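Local coordinates for protein Tetur07g02040 (Tetranychus urticae, PDB 6BDJ) that probably cleaves catechol-type aromatic rings between their two hydroxyl-bearing carbons, using molecular oxygen and a bound ferric iron, at residues G139-H147 with R187-E195; K202-P210 with S217-A225. All coordinates share one frame; numbering follows the deposited sequence.

Followed from the N terminus, the chain first lays down strands 64-73 to 130-136 and then enters the iron-site loop 139-147. Contact 1 closes when segment 187-195 returns to that loop after 39 intervening residues, which include strands 148-154 and 157-166 and helix 168-175. Helix 194-198 leads on to strand 205-208, where contact 2 opens; it closes after only six residues, as a beta hairpin with strand 218-226. The two closures stand in series, neither nested nor crossed. Their centres lie about 18 Å apart. Contact 1 ties the iron site to the start of a helix, and contact 2 builds neighbouring strands of the main sheet.

Contact 1: G139-H147 with R187-E195; sequences GHYPGRTPH and RMKNEEDGE. With FE (Fe (III) ion), chain C.
T145 and M188 mark the closest approach of the two backbones, with their CA atoms 5.1 Å apart; segment 139-147 is irregular, and segment 187-195 enters a helix only at its last two residues. The CA-H of T145 faces the carbonyl oxygen of M188, whose side chain lies against the backbone of G143, SD standing 3.4 Å from G143 O. With OG1 anti to the backbone N (chi1 180°), T145 hydrogen-bonds through OG1 to N190 OD1 at 2.6 Å, while its CG2 rests 3.5 Å from D193 CG. The same OG1 takes a long, weak bond from R187 NH1, at the edge of that guanidinium. This loop belongs to the two-tyrosine, two-histidine iron site of intradiol dioxygenases: H147 NE2 binds the ferric ion at 2.5 Å beside Y96, H149 and a water, and Y141, which can bind the iron, is not bound to it in this model. T145 O receives the ND1-H of H147 almost straight on (2.7 Å), fixing the imidazole's rotation. R144, bent at chi2 and chi3, puts one guanidinium face over H147 CE1 and the opposite one under E195 CG. R144 NE makes a salt bridge with D193 OD1 at 2.6 Å, its N-H going to the syn lone pair, though the oxygen is tilted 24° from the guanidinium plane; NH1 reaches Q163. D193 OD2 meanwhile caps F196 N at the start of helix 194-198.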
# COMPACT_ATOMS: atom_id res chain seq x y z
N GLY A 139 5.90 -8.52 -3.15
CA GLY A 139 7.13 -9.12 -2.66
C GLY A 139 7.62 -8.25 -1.51
O GLY A 139 6.86 -7.48 -0.92
N HIS A 140 8.88 -8.37 -1.17
CA HIS A 140 9.42 -7.50 -0.16
C HIS A 140 10.87 -7.38 -0.28
O HIS A 140 11.58 -8.26 -0.81
CB HIS A 140 9.15 -8.03 1.26
CG HIS A 140 9.55 -9.46 1.45
ND1 HIS A 140 10.80 -9.84 1.91
CD2 HIS A 140 8.87 -10.61 1.23
CE1 HIS A 140 10.86 -11.16 1.96
NE2 HIS A 140 9.70 -11.65 1.56
N TYR A 141 11.37 -6.38 0.42
CA TYR A 141 12.76 -6.07 0.54
C TYR A 141 13.39 -6.94 1.62
O TYR A 141 12.69 -7.72 2.29
CB TYR A 141 12.84 -4.62 1.02
CG TYR A 141 13.29 -3.67 -0.04
CD1 TYR A 141 12.59 -3.54 -1.21
CD2 TYR A 141 14.41 -2.88 0.15
CE1 TYR A 141 12.99 -2.65 -2.18
CE2 TYR A 141 14.82 -2.00 -0.82
CZ TYR A 141 14.10 -1.89 -1.99
OH TYR A 141 14.47 -1.02 -3.00
N PRO A 142 14.74 -6.77 1.82
CA PRO A 142 15.43 -7.35 2.96
C PRO A 142 15.38 -6.30 4.05
O PRO A 142 15.59 -5.10 3.78
CB PRO A 142 16.87 -7.53 2.42
CG PRO A 142 17.02 -6.48 1.35
CD PRO A 142 15.68 -5.93 1.03
N GLY A 143 15.06 -6.71 5.26
CA GLY A 143 14.93 -5.74 6.36
C GLY A 143 13.55 -5.09 6.41
O GLY A 143 13.36 -4.07 7.07
N ARG A 144 12.59 -5.68 5.69
CA ARG A 144 11.20 -5.24 5.70
C ARG A 144 10.26 -6.42 5.52
O ARG A 144 10.53 -7.37 4.78
CB ARG A 144 10.92 -4.23 4.57
CG ARG A 144 11.53 -2.85 4.76
CD ARG A 144 11.05 -2.13 6.03
NE ARG A 144 9.64 -2.35 6.37
CZ ARG A 144 8.63 -1.56 6.01
NH1 ARG A 144 7.40 -1.86 6.41
NH2 ARG A 144 8.83 -0.46 5.28
N THR A 145 9.13 -6.32 6.18
CA THR A 145 8.07 -7.29 6.06
C THR A 145 7.21 -6.89 4.84
O THR A 145 7.21 -5.71 4.43
CB THR A 145 7.27 -7.35 7.37
OG1 THR A 145 6.20 -8.31 7.27
CG2 THR A 145 6.75 -5.96 7.80
N PRO A 146 6.47 -7.85 4.24
CA PRO A 146 5.72 -7.49 3.02
C PRO A 146 4.64 -6.47 3.32
O PRO A 146 3.98 -6.55 4.34
CB PRO A 146 5.10 -8.82 2.57
CG PRO A 146 5.92 -9.87 3.20
CD PRO A 146 6.42 -9.29 4.50
N HIS A 147 4.46 -5.52 2.43
CA HIS A 147 3.46 -4.48 2.60
C HIS A 147 3.16 -3.77 1.32
O HIS A 147 3.93 -3.85 0.36
CB HIS A 147 3.99 -3.44 3.56
CG HIS A 147 5.27 -2.82 3.10
ND1 HIS A 147 6.49 -3.42 3.29
CD2 HIS A 147 5.51 -1.67 2.43
CE1 HIS A 147 7.44 -2.65 2.81
NE2 HIS A 147 6.87 -1.61 2.22
N ARG A 187 12.94 -13.40 4.88
CA ARG A 187 11.70 -12.66 5.16
C ARG A 187 11.68 -12.16 6.61
O ARG A 187 11.53 -12.95 7.54
CB ARG A 187 10.46 -13.56 4.96
CG ARG A 187 9.14 -12.83 5.08
CD ARG A 187 7.99 -13.78 5.40
NE ARG A 187 7.66 -13.82 6.83
CZ ARG A 187 7.16 -12.80 7.54
NH1 ARG A 187 6.94 -11.61 6.97
NH2 ARG A 187 6.87 -12.96 8.83
N MET A 188 11.84 -10.85 6.77
CA MET A 188 11.77 -10.23 8.09
C MET A 188 10.35 -10.37 8.60
O MET A 188 9.39 -10.11 7.85
CB MET A 188 12.18 -8.76 8.04
CG MET A 188 12.10 -8.11 9.42
SD MET A 188 12.42 -6.34 9.37
CE MET A 188 14.18 -6.31 9.67
N LYS A 189 10.22 -10.81 9.86
CA LYS A 189 8.92 -10.93 10.54
C LYS A 189 8.27 -9.60 10.80
O LYS A 189 8.97 -8.62 11.01
CB LYS A 189 9.09 -11.71 11.86
CG LYS A 189 8.77 -13.18 11.78
CD LYS A 189 9.89 -14.02 11.19
CE LYS A 189 9.49 -15.49 11.19
NZ LYS A 189 10.64 -16.41 10.98
N ASN A 190 6.93 -9.57 10.79
CA ASN A 190 6.16 -8.37 11.19
C ASN A 190 6.69 -7.72 12.48
O ASN A 190 6.93 -6.52 12.54
CB ASN A 190 4.69 -8.73 11.39
CG ASN A 190 3.87 -8.64 10.12
OD1 ASN A 190 4.32 -8.13 9.11
ND2 ASN A 190 2.65 -9.14 10.16
N GLU A 191 6.92 -8.57 13.48
CA GLU A 191 7.37 -8.17 14.81
C GLU A 191 8.84 -7.75 14.86
O GLU A 191 9.29 -7.13 15.85
CB GLU A 191 7.19 -9.33 15.81
CG GLU A 191 5.76 -9.77 16.13
CD GLU A 191 5.12 -10.64 15.05
OE1 GLU A 191 3.92 -10.95 15.19
OE2 GLU A 191 5.80 -10.99 14.05
N GLU A 192 9.60 -8.10 13.83
CA GLU A 192 10.99 -7.64 13.69
C GLU A 192 11.06 -6.29 13.00
O GLU A 192 12.10 -5.61 13.09
CB GLU A 192 11.80 -8.63 12.86
CG GLU A 192 11.84 -10.06 13.36
CD GLU A 192 12.59 -10.98 12.40
OE1 GLU A 192 13.33 -10.48 11.48
OE2 GLU A 192 12.40 -12.22 12.55
N ASP A 193 9.98 -5.93 12.28
CA ASP A 193 9.92 -4.73 11.49
C ASP A 193 9.74 -3.47 12.32
O ASP A 193 8.77 -3.35 13.10
CB ASP A 193 8.78 -4.83 10.48
CG ASP A 193 8.81 -3.73 9.44
OD1 ASP A 193 9.67 -3.78 8.53
OD2 ASP A 193 7.97 -2.82 9.54
N GLY A 194 10.66 -2.51 12.14
CA GLY A 194 10.64 -1.25 12.88
C GLY A 194 9.32 -0.52 12.68
O GLY A 194 8.65 -0.15 13.66
N GLU A 195 8.92 -0.39 11.41
CA GLU A 195 7.72 0.34 11.04
C GLU A 195 6.45 -0.31 11.61
O GLU A 195 5.62 0.39 12.18
CB GLU A 195 7.61 0.52 9.51
CG GLU A 195 8.83 1.21 8.78
CD GLU A 195 8.66 2.79 8.50
OE1 GLU A 195 9.13 3.27 7.41
OE2 GLU A 195 8.05 3.55 9.34
FE FE C . 8.23 -0.12 0.80
O HOH W 1 9.47 1.66 0.73

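Contact 2: K202-P210 with S217-A225; sequences KKSIINIDP and SLEGILNLA
L222, I221 and D209 have the most surface buried where strand 205-208 pairs with strand 218-226, and each is covered in a different way. The hairpin is markedly twisted, its strand axes running 136° apart in direction. I221 sits at the antiparallel hydrogen-bonded pair with N207: N207 N donates to I221 O at 3.0 Å and I221 N to N207 O at 2.9 Å. A third backbone bond follows from D209 N to E219 O, also 3.0 Å.

The side chain of L222 has CG anti to its backbone N (chi1 -179°), which brings CD1 to 3.5 Å from I205 O, and its CB meets I206 CG1 in apolar contact. L222 also reaches L69 and I164, so the leucine lies amid the strands on either side of the hairpin. I206 sends CD1 onto the backbone carbonyl carbon of G220, and I208 CD1 packs 3.5 Å from G220 CA; the two methyls converge on this glycine, which has no CB of its own to stand between them.

On the face that carries N207 and I221, D209 OD2 lies 3.4 Å from I221 CD1 and 3.6 Å from E219 CB. The carboxylate of E219 turns away and bonds N66 of strand 64-73. An alanine in place of D209 would keep the main-chain bond to E219 but is likely to leave the CD1 methyl of I221 without its cover on that side.

The pairing therefore rests on peptide hydrogen bonds and on apolar contacts of I206, I208 and L222, while the carboxylates of D209 and E219, if both charged, would probably add nothing to the attraction between the strands.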
# COMPACT_ATOMS: atom_id res chain seq x y z
N LYS A 202 -0.45 -3.64 13.49
CA LYS A 202 -1.56 -4.50 13.91
C LYS A 202 -2.96 -4.01 13.54
O LYS A 202 -3.85 -4.81 13.26
CB LYS A 202 -1.50 -4.72 15.43
N LYS A 203 -3.14 -2.70 13.49
CA LYS A 203 -4.44 -2.10 13.18
C LYS A 203 -4.56 -1.77 11.70
O LYS A 203 -5.47 -1.02 11.30
CB LYS A 203 -4.66 -0.81 13.98
CG LYS A 203 -4.26 -0.90 15.46
CD LYS A 203 -4.56 0.39 16.20
CE LYS A 203 -4.34 0.21 17.70
NZ LYS A 203 -4.61 1.43 18.50
N SER A 204 -3.63 -2.31 10.90
CA SER A 204 -3.47 -1.95 9.51
C SER A 204 -3.20 -3.20 8.65
O SER A 204 -2.52 -3.15 7.60
CB SER A 204 -2.33 -0.91 9.44
OG SER A 204 -2.22 -0.37 8.14
N ILE A 205 -3.76 -4.33 9.11
CA ILE A 205 -3.67 -5.60 8.40
C ILE A 205 -4.87 -5.73 7.50
O ILE A 205 -5.98 -5.57 7.96
CB ILE A 205 -3.66 -6.78 9.36
CG1 ILE A 205 -2.36 -6.78 10.16
CG2 ILE A 205 -3.80 -8.10 8.60
CD1 ILE A 205 -2.40 -7.56 11.45
N ILE A 206 -4.64 -6.04 6.23
CA ILE A 206 -5.74 -6.27 5.29
C ILE A 206 -6.41 -7.62 5.53
O ILE A 206 -5.76 -8.63 5.78
CB ILE A 206 -5.35 -6.07 3.79
CG1 ILE A 206 -6.60 -6.17 2.90
CG2 ILE A 206 -4.29 -7.06 3.33
CD1 ILE A 206 -6.46 -5.42 1.59
N ASN A 207 -7.73 -7.59 5.45
CA ASN A 207 -8.58 -8.74 5.67
C ASN A 207 -8.84 -9.45 4.34
O ASN A 207 -9.54 -8.91 3.46
CB ASN A 207 -9.90 -8.28 6.28
CG ASN A 207 -10.74 -9.42 6.75
OD1 ASN A 207 -11.61 -9.91 6.03
ND2 ASN A 207 -10.48 -9.87 7.98
N ILE A 208 -8.28 -10.64 4.20
CA ILE A 208 -8.46 -11.44 2.98
C ILE A 208 -9.56 -12.46 3.13
O ILE A 208 -9.49 -13.31 4.01
CB ILE A 208 -7.18 -12.21 2.60
CG1 ILE A 208 -6.00 -11.25 2.44
CG2 ILE A 208 -7.39 -13.03 1.32
CD1 ILE A 208 -6.26 -10.03 1.56
N ASP A 209 -10.55 -12.40 2.25
CA ASP A 209 -11.62 -13.40 2.20
C ASP A 209 -11.01 -14.77 1.86
O ASP A 209 -10.46 -14.92 0.78
CB ASP A 209 -12.67 -13.00 1.16
CG ASP A 209 -13.33 -11.67 1.45
OD1 ASP A 209 -13.68 -11.43 2.63
OD2 ASP A 209 -13.50 -10.86 0.50
N PRO A 210 -11.07 -15.76 2.79
CA PRO A 210 -10.33 -17.03 2.57
C PRO A 210 -10.78 -17.90 1.38
O PRO A 210 -9.96 -18.56 0.74
CB PRO A 210 -10.53 -17.79 3.89
CG PRO A 210 -11.73 -17.17 4.52
CD PRO A 210 -11.76 -15.74 4.09
N SER A 217 -9.01 -14.94 -8.05
CA SER A 217 -8.15 -13.84 -7.53
C SER A 217 -8.50 -13.54 -6.06
O SER A 217 -9.67 -13.60 -5.68
CB SER A 217 -8.33 -12.55 -8.33
OG SER A 217 -9.63 -12.01 -8.14
N LEU A 218 -7.49 -13.22 -5.26
CA LEU A 218 -7.70 -12.90 -3.84
C LEU A 218 -8.42 -11.56 -3.68
O LEU A 218 -8.14 -10.62 -4.41
CB LEU A 218 -6.37 -12.78 -3.10
CG LEU A 218 -5.44 -13.99 -3.10
CD1 LEU A 218 -4.04 -13.55 -2.72
CD2 LEU A 218 -5.93 -15.05 -2.13
N GLU A 219 -9.33 -11.48 -2.71
CA GLU A 219 -10.07 -10.26 -2.41
C GLU A 219 -9.74 -9.79 -1.00
O GLU A 219 -9.92 -10.52 -0.03
CB GLU A 219 -11.57 -10.48 -2.55
CG GLU A 219 -12.01 -10.86 -3.96
CD GLU A 219 -12.16 -9.68 -4.92
OE1 GLU A 219 -11.96 -8.51 -4.54
OE2 GLU A 219 -12.49 -9.94 -6.09
N GLY A 220 -9.24 -8.57 -0.90
CA GLY A 220 -8.83 -7.98 0.37
C GLY A 220 -9.57 -6.69 0.63
O GLY A 220 -9.73 -5.87 -0.28
N ILE A 221 -10.01 -6.53 1.87
CA ILE A 221 -10.73 -5.32 2.32
C ILE A 221 -9.97 -4.74 3.50
O ILE A 221 -9.64 -5.45 4.44
CB ILE A 221 -12.19 -5.60 2.76
CG1 ILE A 221 -13.03 -6.12 1.57
CG2 ILE A 221 -12.83 -4.34 3.34
CD1 ILE A 221 -13.01 -7.62 1.37
N LEU A 222 -9.71 -3.44 3.44
CA LEU A 222 -9.20 -2.72 4.58
C LEU A 222 -10.10 -1.51 4.74
O LEU A 222 -10.27 -0.72 3.80
CB LEU A 222 -7.76 -2.29 4.35
CG LEU A 222 -7.04 -1.54 5.46
CD1 LEU A 222 -6.84 -2.42 6.68
CD2 LEU A 222 -5.73 -1.03 4.89
N ASN A 223 -10.70 -1.38 5.90
CA ASN A 223 -11.54 -0.25 6.21
C ASN A 223 -10.66 0.76 6.93
O ASN A 223 -10.02 0.39 7.90
CB ASN A 223 -12.70 -0.71 7.10
CG ASN A 223 -13.58 -1.72 6.41
OD1 ASN A 223 -13.83 -1.59 5.22
ND2 ASN A 223 -14.06 -2.72 7.14
N LEU A 224 -10.61 1.99 6.44
CA LEU A 224 -9.81 3.07 7.07
C LEU A 224 -10.68 4.24 7.52
O LEU A 224 -11.67 4.61 6.86
CB LEU A 224 -8.72 3.58 6.10
CG LEU A 224 -7.68 2.55 5.64
CD1 LEU A 224 -6.88 3.00 4.43
CD2 LEU A 224 -6.76 2.16 6.78
N ALA A 225 -10.30 4.80 8.67
CA ALA A 225 -10.84 6.05 9.18
C ALA A 225 -9.71 7.06 9.19
O ALA A 225 -8.70 6.86 9.86
CB ALA A 225 -11.39 5.87 10.58